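Local coordinates for protein wsv230 (Shrimp white spot syndrome virus, PDB 2GJ2) that binds cadmium ions where two subunits meet, as a nonstructural viral protein with a ferredoxin fold, at residues 11-16 with 48-53. Numbering follows the deposited sequence.
With CD (cadmium ion), chain E; CD (cadmium ion), chain F.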
loop_
_atom_site.group_PDB
_atom_site.type_symbol
_atom_site.label_atom_id
_atom_site.label_comp_id
_atom_site.label_asym_id
_atom_site.label_seq_id
_atom_site.Cartn_x
_atom_site.Cartn_y
_atom_site.Cartn_z
ATOM N N ALA A 11 5.016 10.047 -4.706
ATOM C CA ALA A 11 4.226 9.598 -3.581
ATOM C C ALA A 11 2.824 9.077 -3.946
ATOM O O ALA A 11 2.319 9.287 -5.059
ATOM C CB ALA A 11 4.105 10.709 -2.600
ATOM N N ASP A 12 2.203 8.389 -2.999
ATOM C CA ASP A 12 0.855 7.897 -3.216
ATOM C C ASP A 12 0.035 9.117 -3.522
ATOM O O ASP A 12 0.451 10.227 -3.223
ATOM C CB ASP A 12 0.284 7.256 -1.944
ATOM C CG ASP A 12 1.053 6.030 -1.517
ATOM O OD1 ASP A 12 1.829 5.505 -2.347
ATOM O OD2 ASP A 12 0.863 5.591 -0.353
ATOM N N PHE A 13 -1.143 8.921 -4.086
ATOM C CA PHE A 13 -1.975 10.055 -4.371
ATOM C C PHE A 13 -3.461 9.755 -4.259
ATOM O O PHE A 13 -3.881 8.603 -4.284
ATOM C CB PHE A 13 -1.606 10.652 -5.747
ATOM C CG PHE A 13 -1.540 9.655 -6.875
ATOM C CD1 PHE A 13 -2.639 9.463 -7.722
ATOM C CD2 PHE A 13 -0.358 8.966 -7.144
ATOM C CE1 PHE A 13 -2.562 8.603 -8.832
ATOM C CE2 PHE A 13 -0.269 8.112 -8.239
ATOM C CZ PHE A 13 -1.391 7.929 -9.095
ATOM N N LEU A 14 -4.249 10.803 -4.079
ATOM C CA LEU A 14 -5.689 10.659 -3.988
ATOM C C LEU A 14 -6.293 10.995 -5.349
ATOM O O LEU A 14 -5.814 11.866 -6.086
ATOM C CB LEU A 14 -6.272 11.595 -2.907
ATOM C CG LEU A 14 -5.859 11.273 -1.459
ATOM C CD1 LEU A 14 -6.452 12.298 -0.488
ATOM C CD2 LEU A 14 -6.329 9.878 -1.073
ATOM N N LEU A 15 -7.344 10.278 -5.686
ATOM C CA LEU A 15 -8.041 10.501 -6.929
ATOM C C LEU A 15 -9.406 10.955 -6.477
ATOM O O LEU A 15 -10.021 10.302 -5.635
ATOM C CB LEU A 15 -8.142 9.193 -7.716
ATOM C CG LEU A 15 -6.872 8.745 -8.450
ATOM C CD1 LEU A 15 -7.243 7.551 -9.372
ATOM C CD2 LEU A 15 -6.267 9.915 -9.263
ATOM N N VAL A 16 -9.877 12.071 -7.011
ATOM C CA VAL A 16 -11.182 12.582 -6.617
ATOM C C VAL A 16 -11.938 13.009 -7.851
ATOM O O VAL A 16 -11.428 13.793 -8.637
ATOM C CB VAL A 16 -11.064 13.816 -5.703
ATOM C CG1 VAL A 16 -12.425 14.247 -5.250
ATOM C CG2 VAL A 16 -10.183 13.502 -4.528
ATOM N N VAL A 48 -4.337 5.776 -4.233
ATOM C CA VAL A 48 -3.506 5.014 -5.138
ATOM C C VAL A 48 -2.119 4.946 -4.485
ATOM O O VAL A 48 -1.513 5.983 -4.198
ATOM C CB VAL A 48 -3.351 5.707 -6.495
ATOM C CG1 VAL A 48 -2.641 4.788 -7.417
ATOM C CG2 VAL A 48 -4.721 6.119 -7.075
ATOM N N CYS A 49 -1.634 3.727 -4.240
ATOM C CA CYS A 49 -0.318 3.477 -3.630
ATOM C C CYS A 49 0.760 3.219 -4.691
ATOM O O CYS A 49 0.611 2.367 -5.542
ATOM C CB CYS A 49 -0.404 2.249 -2.688
ATOM S SG CYS A 49 1.192 1.744 -1.962
ATOM N N LEU A 50 1.853 3.950 -4.651
ATOM C CA LEU A 50 2.917 3.716 -5.614
ATOM C C LEU A 50 3.908 2.695 -5.055
ATOM O O LEU A 50 4.223 2.747 -3.865
ATOM C CB LEU A 50 3.664 5.016 -5.912
ATOM C CG LEU A 50 3.064 5.883 -7.010
ATOM C CD1 LEU A 50 4.077 6.929 -7.439
ATOM C CD2 LEU A 50 2.690 4.999 -8.197
ATOM N N LYS A 51 4.399 1.785 -5.903
ATOM C CA LYS A 51 5.377 0.779 -5.489
ATOM C C LYS A 51 6.602 1.508 -4.963
ATOM O O LYS A 51 6.944 2.576 -5.457
ATOM C CB LYS A 51 5.816 -0.098 -6.664
ATOM C CG LYS A 51 4.724 -0.944 -7.303
ATOM C CD LYS A 51 5.354 -1.962 -8.251
ATOM C CE LYS A 51 4.373 -2.537 -9.274
ATOM N NZ LYS A 51 3.283 -3.378 -8.707
ATOM N N GLN A 52 7.266 0.932 -3.964
ATOM C CA GLN A 52 8.445 1.554 -3.385
ATOM C C GLN A 52 9.448 1.839 -4.489
ATOM O O GLN A 52 9.655 1.011 -5.368
ATOM C CB GLN A 52 9.051 0.634 -2.324
ATOM C CG GLN A 52 10.276 1.205 -1.615
ATOM C CD GLN A 52 10.700 0.389 -0.385
ATOM O OE1 GLN A 52 10.076 0.460 0.685
ATOM N NE2 GLN A 52 11.759 -0.396 -0.542
ATOM N N GLY A 53 10.041 3.027 -4.462
ATOM C CA GLY A 53 11.035 3.392 -5.462
ATOM C C GLY A 53 10.539 3.758 -6.854
ATOM O O GLY A 53 11.338 4.061 -7.747
HETATM CD CD CD E . 1.917 3.628 -0.885
HETATM CD CD CD F . 0.670 0.285 -0.219
HETATM O O HOH W 1 3.917 2.882 -0.496
HETATM O O HOH W 2 -1.251 -0.763 0.177
#
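D12 and C49 hold one cadmium ion between them where two antiparallel strands, 13-16 and 45-50, lie side by side in the centre of the four-stranded sheet of a ferredoxin fold. D12 chelates the metal with both carboxylate oxygens, OD1 at 2.4 Å and OD2 at 2.3 Å, while the soft SG of C49, a ligand cadmium favours, binds the same ion at 2.3 Å and bridges to a second one. E34 of the second subunit and a water complete the first ion's shell; E34 of the same chain and E34 and C49 of the second subunit join at the other, so the metals lie where the subunits meet. CB of C49 leaves the strand away from 11-16, and SG, anti to the backbone N (chi1 175°), runs on toward L50, meeting both ions.

The second shell fixes the carboxylate: L50 N donates to D12 OD1 (2.8 Å) from above the carboxylate plane, so OD1 serves metal and amide together. Just behind, F13 and V48 form an antiparallel hydrogen-bonded pair through F13 N to V48 O and V48 N to F13 O. Their side chains share the face turned to helix 23-27, where M27 touches both. Branched V48 suits this place: V48 CG2 lies 3.7 Å from L15 CG, and V48 CB makes a CH-pi contact over one face of the F13 ring, 3.9 Å from its centroid.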